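Local coordinates for protein histidinol-phosphate aminotransferase (Clostridium acetobutylicum, PDB 3FTB) that probably transfers amino groups with pyridoxal 5'-phosphate as cofactor, as a histidinol-phosphate aminotransferase would in histidine biosynthesis, at residues A[33-38]-A[216-221]; A[183-188]-A[210-215]. One frame throughout, in Å; residues are numbered along the deposited sequence.

Along the chain the segments come in the order 33-38, 183-188, 210-215, 216-221, so the chain between the two halves of contact 1 contains all of contact 2. Contact 2 lies at the ends of the neighbouring parallel strands 179-183 and 207-212 of the seven-stranded sheet; contact 1, its centre about 11 Å away, brings the loop leaving strand 29-30 of the five-stranded sheet onto the chain that continues past Lys-215. They meet where Asn-36 N approaches Lys-215 O, a probable hydrogen bond, and where the Phe-216 ring packs on Glu-188. Each also borders the other subunit. Together they tie the two sheets and the dimer partner around what is probably the cofactor site.

Contact 1. Residues A[33-38]-A[216-221]; sequences SNINPL and FFAMPG
Phe-216 and Phe-217 pack ring to ring: Phe-216 CD2 stands 3.9 Å above one face of the Phe-217 ring, offset toward its rim, while Phe-217 CE1 lies in plane at the edge of the Phe-216 ring. Phe-189 adds an edge-to-face partner for Phe-216, and the amide of Asn-36 comes close obliquely, ND2 4.1 Å from Phe-216 CD1. That amide is the polar centre of the contact. With CG anti to the backbone N (chi1 -168°), Asn-36 sends ND2 to Phe-216 O, a 3.0 Å hydrogen bond bent to 131° at the hydrogen, with the donor above the carbonyl plane. On its other side, OD1 accepts from Leu-38 N at 2.7 Å, in the plane of the side-chain carbonyl, closing an Asx turn. Two bonds of opposite sense thus fix the orientation of a buried amide. Beside it, Asn-36 CB touches Ala-218 CB at 3.9 Å. Ala-218 has a left-handed backbone (phi 64°), and its CA meets Ile-35 CG2 at 3.5 Å. Ile-35 meets Pro-220 tip to tip, Ile-35 CG2 being 4.1 Å from Pro-220 CD. Pro-220 also packs on Leu-55 of the second subunit, and Tyr-264 of helix 262-285 borders Asn-36. The arrangement joins two loops far apart in sequence, one following strand 29-30 of the five-stranded sheet and the other linking strands 207-212 and 225-229 of the seven-stranded sheet, consistent with the junction between the small and large domains of fold-type I aminotransferases.

Contact 2. Residues A[183-188]-A[210-215]; sequences DEAFIE and IRAMTK. With PO4 (phosphate ion), chain G; PO4 (phosphate ion), chain E.
Arg-211 grips a phosphate ion (chain G) in a bidentate pair of hydrogen bonds: NH1 to O1 at a very short 2.4 Å and NH2 to O4 at 2.5 Å, both nearly straight (172°). Glu-184 runs alongside, its OE1 taking a weak 3.1 Å bond from Arg-211 NE in a salt bridge, while OE2 is held by Phe-197 N. Glu-188 crosses obliquely and completes the network through a long salt bridge. Ile-187 CG2 sits 3.5 Å over the centre of one guanidinium face. Between backbones, Glu-184 N donates to Ile-210 O at 2.7 Å beside the parallel bridge of Asp-183 with Ile-210. Asp-183 OD1 closes an Asx turn on Ala-185 N; its OD2 bonds Tyr-111 OH. A water joins Ala-185 O to Ala-212 O. Outward, Ala-185 CB meets Ala-212 CB at 3.9 Å, Lys-215 CG lies 3.5 Å from Phe-186 CE1, and Lys-215 NZ is hydrogen-bonded to Tyr-58 OH of the second subunit. Thr-214 OG1 binds a second phosphate (chain E); both ions probably come from the crystallisation liquor. Asp-183 ending one strand, Lys-215 just past its parallel neighbour and the chain E ion, perhaps marking the cofactor's phosphate site, fit the pyridoxal-phosphate pocket of fold-type I aminotransferases, with Lys-215 the probable Schiff-base lysine.

Contact 1. Residues A[33-38]-A[216-221]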
ATOM      1  N   SER A  33      12.545 -18.718   5.093  1.00 17.02           N
ATOM      2  CA  SER A  33      12.019 -17.489   5.678  1.00 23.49           C
ATOM      3  C   SER A  33      12.930 -16.884   6.759  1.00 30.60           C
ATOM      4  O   SER A  33      13.331 -17.558   7.713  1.00 28.74           O
ATOM      5  CB  SER A  33      10.632 -17.746   6.258  1.00 30.92           C
ATOM      6  OG  SER A  33      10.336 -16.796   7.265  1.00 46.79           O
ATOM      7  N   ASN A  34      13.247 -15.603   6.609  1.00 33.62           N
ATOM      8  CA  ASN A  34      14.128 -14.924   7.554  1.00 36.08           C
ATOM      9  C   ASN A  34      13.409 -13.855   8.373  1.00 35.29           C
ATOM     10  O   ASN A  34      13.837 -12.707   8.434  1.00 38.43           O
ATOM     11  CB  ASN A  34      15.317 -14.293   6.827  1.00 34.32           C
ATOM     12  CG  ASN A  34      15.960 -15.229   5.814  1.00 32.35           C
ATOM     13  OD1 ASN A  34      16.330 -14.801   4.725  1.00 38.29           O
ATOM     14  ND2 ASN A  34      16.108 -16.499   6.169  1.00 26.31           N
ATOM     15  N   ILE A  35      12.308 -14.235   9.005  1.00 37.21           N
ATOM     16  CA  ILE A  35      11.620 -13.335   9.915  1.00 29.56           C
ATOM     17  C   ILE A  35      12.092 -13.656  11.321  1.00 38.00           C
ATOM     18  O   ILE A  35      12.418 -14.803  11.619  1.00 36.61           O
ATOM     19  CB  ILE A  35      10.083 -13.485   9.834  1.00 21.34           C
ATOM     20  CG1 ILE A  35       9.603 -13.330   8.380  1.00 29.78           C
ATOM     21  CG2 ILE A  35       9.373 -12.483  10.781  1.00 20.30           C
ATOM     22  CD1 ILE A  35       9.980 -11.991   7.711  1.00 22.69           C
ATOM     23  N   ASN A  36      12.142 -12.630  12.166  1.00 38.46           N
ATOM     24  CA  ASN A  36      12.556 -12.751  13.561  1.00 38.51           C
ATOM     25  C   ASN A  36      11.685 -13.757  14.308  1.00 37.47           C
ATOM     26  O   ASN A  36      10.461 -13.665  14.281  1.00 48.00           O
ATOM     27  CB  ASN A  36      12.486 -11.365  14.225  1.00 44.67           C
ATOM     28  CG  ASN A  36      13.160 -11.314  15.585  1.00 40.47           C
ATOM     29  OD1 ASN A  36      12.961 -12.187  16.431  1.00 35.96           O
ATOM     30  ND2 ASN A  36      13.939 -10.259  15.813  1.00 36.93           N
ATOM     31  N   PRO A  37      12.320 -14.722  14.987  1.00 39.88           N
ATOM     32  CA  PRO A  37      11.653 -15.820  15.687  1.00 49.40           C
ATOM     33  C   PRO A  37      11.081 -15.376  17.034  1.00 55.54           C
ATOM     34  O   PRO A  37      10.160 -16.005  17.557  1.00 52.67           O
ATOM     35  CB  PRO A  37      12.810 -16.790  15.909  1.00 38.19           C
ATOM     36  CG  PRO A  37      13.892 -15.870  16.277  1.00 32.14           C
ATOM     37  CD  PRO A  37      13.772 -14.791  15.210  1.00 36.37           C
ATOM     38  N   LEU A  38      11.633 -14.300  17.586  1.00 60.12           N
ATOM     39  CA  LEU A  38      11.209 -13.796  18.888  1.00 58.17           C
ATOM     40  C   LEU A  38       9.855 -13.094  18.830  1.00 62.23           C
ATOM     41  O   LEU A  38       9.455 -12.419  19.781  1.00 67.95           O
ATOM     42  CB  LEU A  38      12.282 -12.881  19.470  1.00 47.89           C
ATOM     43  CG  LEU A  38      13.491 -13.715  19.890  1.00 46.64           C
ATOM     44  CD1 LEU A  38      14.806 -12.972  19.691  1.00 45.35           C
ATOM     45  CD2 LEU A  38      13.323 -14.183  21.328  1.00 51.84           C
ATOM     46  N   PHE A 216      13.345  -7.658  10.951  1.00 38.93           N
ATOM     47  CA  PHE A 216      13.817  -7.544  12.332  1.00 42.45           C
ATOM     48  C   PHE A 216      12.723  -7.377  13.395  1.00 42.59           C
ATOM     49  O   PHE A 216      12.902  -7.793  14.549  1.00 42.27           O
ATOM     50  CB  PHE A 216      14.826  -6.405  12.453  1.00 37.30           C
ATOM     51  CG  PHE A 216      15.507  -6.338  13.793  1.00 43.69           C
ATOM     52  CD1 PHE A 216      16.384  -7.332  14.194  1.00 37.80           C
ATOM     53  CD2 PHE A 216      15.279  -5.271  14.647  1.00 45.96           C
ATOM     54  CE1 PHE A 216      17.015  -7.264  15.429  1.00 37.67           C
ATOM     55  CE2 PHE A 216      15.903  -5.202  15.870  1.00 38.98           C
ATOM     56  CZ  PHE A 216      16.772  -6.198  16.262  1.00 36.48           C
ATOM     57  N   PHE A 217      11.604  -6.765  13.012  1.00 34.46           N
ATOM     58  CA  PHE A 217      10.509  -6.506  13.949  1.00 31.10           C
ATOM     59  C   PHE A 217       9.375  -7.507  13.798  1.00 25.88           C
ATOM     60  O   PHE A 217       8.310  -7.345  14.407  1.00 25.32           O
ATOM     61  CB  PHE A 217       9.985  -5.062  13.814  1.00 38.47           C
ATOM     62  CG  PHE A 217      10.903  -4.029  14.413  1.00 40.18           C
ATOM     63  CD1 PHE A 217      11.804  -3.338  13.619  1.00 39.06           C
ATOM     64  CD2 PHE A 217      10.883  -3.772  15.774  1.00 42.27           C
ATOM     65  CE1 PHE A 217      12.665  -2.400  14.162  1.00 36.86           C
ATOM     66  CE2 PHE A 217      11.740  -2.840  16.331  1.00 46.93           C
ATOM     67  CZ  PHE A 217      12.640  -2.150  15.517  1.00 45.07           C
ATOM     68  N   ALA A 218       9.622  -8.532  12.982  1.00 29.30           N
ATOM     69  CA  ALA A 218       8.760  -9.713  12.868  1.00 33.75           C
ATOM     70  C   ALA A 218       7.356  -9.443  12.325  1.00 41.26           C
ATOM     71  O   ALA A 218       6.461 -10.298  12.461  1.00 34.68           O
ATOM     72  CB  ALA A 218       8.674 -10.456  14.211  1.00 33.77           C
ATOM     73  N   MET A 219       7.166  -8.280  11.698  1.00 44.85           N
ATOM     74  CA  MET A 219       5.832  -7.861  11.261  1.00 48.33           C
ATOM     75  C   MET A 219       5.703  -7.670   9.736  1.00 50.22           C
ATOM     76  O   MET A 219       5.523  -6.544   9.274  1.00 50.36           O
ATOM     77  CB  MET A 219       5.396  -6.580  12.012  1.00 45.16           C
ATOM     78  CG  MET A 219       5.124  -6.768  13.528  1.00 44.54           C
ATOM     79  SD  MET A 219       4.543  -5.312  14.484  1.00 37.32           S
ATOM     80  CE  MET A 219       5.934  -4.209  14.252  1.00 42.35           C
ATOM     81  N   PRO A 220       5.792  -8.768   8.948  1.00 46.57           N
ATOM     82  CA  PRO A 220       5.605  -8.611   7.493  1.00 45.15           C
ATOM     83  C   PRO A 220       4.169  -8.287   7.035  1.00 42.58           C
ATOM     84  O   PRO A 220       4.003  -7.606   6.019  1.00 38.05           O
ATOM     85  CB  PRO A 220       6.056  -9.971   6.931  1.00 36.11           C
ATOM     86  CG  PRO A 220       5.988 -10.911   8.098  1.00 34.71           C
ATOM     87  CD  PRO A 220       6.402 -10.073   9.265  1.00 31.22           C
ATOM     88  N   GLY A 221       3.157  -8.754   7.763  1.00 45.36           N
ATOM     89  CA  GLY A 221       1.775  -8.548   7.354  1.00 46.94           C
ATOM     90  C   GLY A 221       1.281  -7.117   7.507  1.00 47.61           C
ATOM     91  O   GLY A 221       0.161  -6.774   7.098  1.00 40.55           O
TER

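Contact 2. Residues A[183-188]-A[210-215]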
ATOM      1  N   ASP A 183      20.269  -1.036   0.624  1.00 35.72           N
ATOM      2  CA  ASP A 183      19.196  -1.794   1.261  1.00 33.45           C
ATOM      3  C   ASP A 183      19.647  -2.361   2.620  1.00 34.30           C
ATOM      4  O   ASP A 183      20.441  -3.312   2.689  1.00 34.59           O
ATOM      5  CB  ASP A 183      18.739  -2.903   0.312  1.00 43.68           C
ATOM      6  CG  ASP A 183      17.817  -3.912   0.975  1.00 44.03           C
ATOM      7  OD1 ASP A 183      17.476  -3.730   2.164  1.00 47.06           O
ATOM      8  OD2 ASP A 183      17.441  -4.895   0.299  1.00 45.81           O
ATOM      9  N   GLU A 184      19.146  -1.766   3.700  1.00 29.76           N
ATOM     10  CA  GLU A 184      19.572  -2.133   5.047  1.00 22.15           C
ATOM     11  C   GLU A 184      18.461  -2.774   5.869  1.00 32.77           C
ATOM     12  O   GLU A 184      18.371  -2.565   7.075  1.00 40.46           O
ATOM     13  CB  GLU A 184      20.118  -0.904   5.778  1.00 26.11           C
ATOM     14  CG  GLU A 184      21.522  -0.494   5.322  1.00 23.45           C
ATOM     15  CD  GLU A 184      22.109   0.585   6.194  1.00 31.53           C
ATOM     16  OE1 GLU A 184      21.514   0.946   7.252  1.00 27.92           O
ATOM     17  OE2 GLU A 184      23.181   1.074   5.810  1.00 32.85           O
ATOM     18  N   ALA A 185      17.628  -3.572   5.210  1.00 36.25           N
ATOM     19  CA  ALA A 185      16.445  -4.138   5.847  1.00 34.75           C
ATOM     20  C   ALA A 185      16.816  -5.129   6.937  1.00 32.91           C
ATOM     21  O   ALA A 185      16.003  -5.434   7.813  1.00 30.86           O
ATOM     22  CB  ALA A 185      15.559  -4.805   4.811  1.00 43.28           C
ATOM     23  N   PHE A 186      18.052  -5.623   6.875  1.00 32.34           N
ATOM     24  CA  PHE A 186      18.539  -6.621   7.814  1.00 38.98           C
ATOM     25  C   PHE A 186      19.499  -6.000   8.818  1.00 41.37           C
ATOM     26  O   PHE A 186      19.780  -6.604   9.856  1.00 41.86           O
ATOM     27  CB  PHE A 186      19.263  -7.756   7.082  1.00 29.91           C
ATOM     28  CG  PHE A 186      18.347  -8.730   6.389  1.00 31.52           C
ATOM     29  CD1 PHE A 186      17.506  -9.556   7.119  1.00 25.13           C
ATOM     30  CD2 PHE A 186      18.351  -8.840   5.002  1.00 32.41           C
ATOM     31  CE1 PHE A 186      16.673 -10.472   6.484  1.00 27.13           C
ATOM     32  CE2 PHE A 186      17.525  -9.752   4.357  1.00 28.41           C
ATOM     33  CZ  PHE A 186      16.684 -10.573   5.103  1.00 29.41           C
ATOM     34  N   ILE A 187      19.992  -4.802   8.504  1.00 31.37           N
ATOM     35  CA  ILE A 187      21.055  -4.169   9.276  1.00 30.03           C
ATOM     36  C   ILE A 187      20.792  -4.217  10.780  1.00 33.53           C
ATOM     37  O   ILE A 187      21.693  -3.989  11.582  1.00 39.85           O
ATOM     38  CB  ILE A 187      21.247  -2.697   8.876  1.00 31.68           C
ATOM     39  CG1 ILE A 187      22.665  -2.217   9.205  1.00 29.86           C
ATOM     40  CG2 ILE A 187      20.235  -1.839   9.600  1.00 25.98           C
ATOM     41  CD1 ILE A 187      23.745  -2.705   8.247  1.00 33.11           C
ATOM     42  N   GLU A 188      19.558  -4.524  11.156  1.00 27.38           N
ATOM     43  CA  GLU A 188      19.161  -4.525  12.555  1.00 36.04           C
ATOM     44  C   GLU A 188      19.905  -5.599  13.329  1.00 35.09           C
ATOM     45  O   GLU A 188      20.226  -5.440  14.517  1.00 29.60           O
ATOM     46  CB  GLU A 188      17.678  -4.824  12.642  1.00 55.24           C
ATOM     47  CG  GLU A 188      16.895  -4.435  11.422  1.00 63.48           C
ATOM     48  CD  GLU A 188      16.496  -2.996  11.466  1.00 63.50           C
ATOM     49  OE1 GLU A 188      15.978  -2.530  10.445  1.00 65.51           O
ATOM     50  OE2 GLU A 188      16.703  -2.344  12.512  1.00 60.13           O
ATOM     51  N   ILE A 210      17.485   2.204   2.524  1.00 32.44           N
ATOM     52  CA  ILE A 210      16.203   1.540   2.692  1.00 26.64           C
ATOM     53  C   ILE A 210      16.190   0.715   3.987  1.00 28.44           C
ATOM     54  O   ILE A 210      17.022  -0.182   4.181  1.00 31.87           O
ATOM     55  CB  ILE A 210      15.918   0.628   1.492  1.00 27.47           C
ATOM     56  CG1 ILE A 210      15.875   1.455   0.205  1.00 37.62           C
ATOM     57  CG2 ILE A 210      14.624  -0.119   1.678  1.00 23.44           C
ATOM     58  CD1 ILE A 210      15.561   0.644  -1.046  1.00 42.24           C
ATOM     59  N   ARG A 211      15.280   1.047   4.894  1.00 29.17           N
ATOM     60  CA  ARG A 211      15.093   0.225   6.079  1.00 34.95           C
ATOM     61  C   ARG A 211      13.747  -0.484   6.019  1.00 40.68           C
ATOM     62  O   ARG A 211      12.926  -0.186   5.163  1.00 28.55           O
ATOM     63  CB  ARG A 211      15.154   1.075   7.339  1.00 31.22           C
ATOM     64  CG  ARG A 211      16.488   1.723   7.598  1.00 23.53           C
ATOM     65  CD  ARG A 211      17.518   0.732   8.009  1.00 31.92           C
ATOM     66  NE  ARG A 211      18.694   1.405   8.547  1.00 39.58           N
ATOM     67  CZ  ARG A 211      18.976   1.463   9.840  1.00 38.06           C
ATOM     68  NH1 ARG A 211      18.164   0.882  10.711  1.00 32.18           N
ATOM     69  NH2 ARG A 211      20.069   2.092  10.255  1.00 41.95           N
ATOM     70  N   ALA A 212      13.524  -1.414   6.944  1.00 46.79           N
ATOM     71  CA  ALA A 212      12.256  -2.130   7.027  1.00 35.92           C
ATOM     72  C   ALA A 212      11.995  -2.622   8.442  1.00 40.14           C
ATOM     73  O   ALA A 212      12.930  -2.891   9.199  1.00 40.27           O
ATOM     74  CB  ALA A 212      12.241  -3.294   6.059  1.00 38.63           C
ATOM     75  N   MET A 213      10.714  -2.732   8.786  1.00 43.09           N
ATOM     76  CA  MET A 213      10.290  -3.280  10.069  1.00 42.75           C
ATOM     77  C   MET A 213       9.829  -4.713   9.859  1.00 49.29           C
ATOM     78  O   MET A 213       9.356  -5.373  10.784  1.00 55.66           O
ATOM     79  CB  MET A 213       9.124  -2.470  10.635  1.00 37.94           C
ATOM     80  CG  MET A 213       9.458  -1.042  11.087  1.00 28.30           C
ATOM     81  SD  MET A 213       8.114  -0.341  12.082  1.00 29.02           S
ATOM     82  CE  MET A 213       8.299  -1.306  13.593  1.00 19.20           C
ATOM     83  N   THR A 214       9.976  -5.176   8.620  1.00 48.29           N
ATOM     84  CA  THR A 214       9.435  -6.456   8.162  1.00 39.68           C
ATOM     85  C   THR A 214      10.203  -7.683   8.641  1.00 30.62           C
ATOM     86  O   THR A 214       9.609  -8.687   8.993  1.00 30.06           O
ATOM     87  CB  THR A 214       9.391  -6.492   6.633  1.00 42.06           C
ATOM     88  OG1 THR A 214       8.847  -5.256   6.151  1.00 41.86           O
ATOM     89  CG2 THR A 214       8.546  -7.652   6.155  1.00 40.79           C
ATOM     90  N   LYS A 215      11.527  -7.600   8.647  1.00 22.35           N
ATOM     91  CA  LYS A 215      12.336  -8.741   9.031  1.00 36.73           C
ATOM     92  C   LYS A 215      12.635  -8.698  10.524  1.00 34.66           C
ATOM     93  O   LYS A 215      12.207  -9.580  11.271  1.00 35.13           O
ATOM     94  CB  LYS A 215      13.636  -8.783   8.211  1.00 46.81           C
ATOM     95  CG  LYS A 215      13.440  -9.047   6.717  1.00 46.46           C
ATOM     96  CD  LYS A 215      12.704 -10.360   6.466  1.00 49.11           C
ATOM     97  CE  LYS A 215      12.789 -10.803   5.004  1.00 52.28           C
ATOM     98  NZ  LYS A 215      11.944  -9.971   4.104  1.00 61.82           N
TER
HETATM   99  P   PO4 G 364      19.669   1.822  13.726  1.00 62.96           P
HETATM  100  O1  PO4 G 364      18.518   1.123  13.048  1.00 38.48           O
HETATM  101  O2  PO4 G 364      19.131   2.936  14.596  1.00 60.06           O
HETATM  102  O3  PO4 G 364      20.432   0.817  14.565  1.00 66.82           O
HETATM  103  O4  PO4 G 364      20.621   2.425  12.715  1.00 73.61           O
HETATM  104  P   PO4 E 362       9.045  -6.032   2.543  1.00 29.96           P
HETATM  105  O1  PO4 E 362       8.225  -5.323   1.496  1.00 38.50           O
HETATM  106  O2  PO4 E 362       9.587  -5.041   3.530  1.00 33.13           O
HETATM  107  O3  PO4 E 362       8.200  -7.015   3.311  1.00 25.56           O
HETATM  108  O4  PO4 E 362      10.196  -6.720   1.857  1.00 35.41           O
HETATM  109  O   HOH W   1      13.894  -5.708   8.973  1.00 37.77           O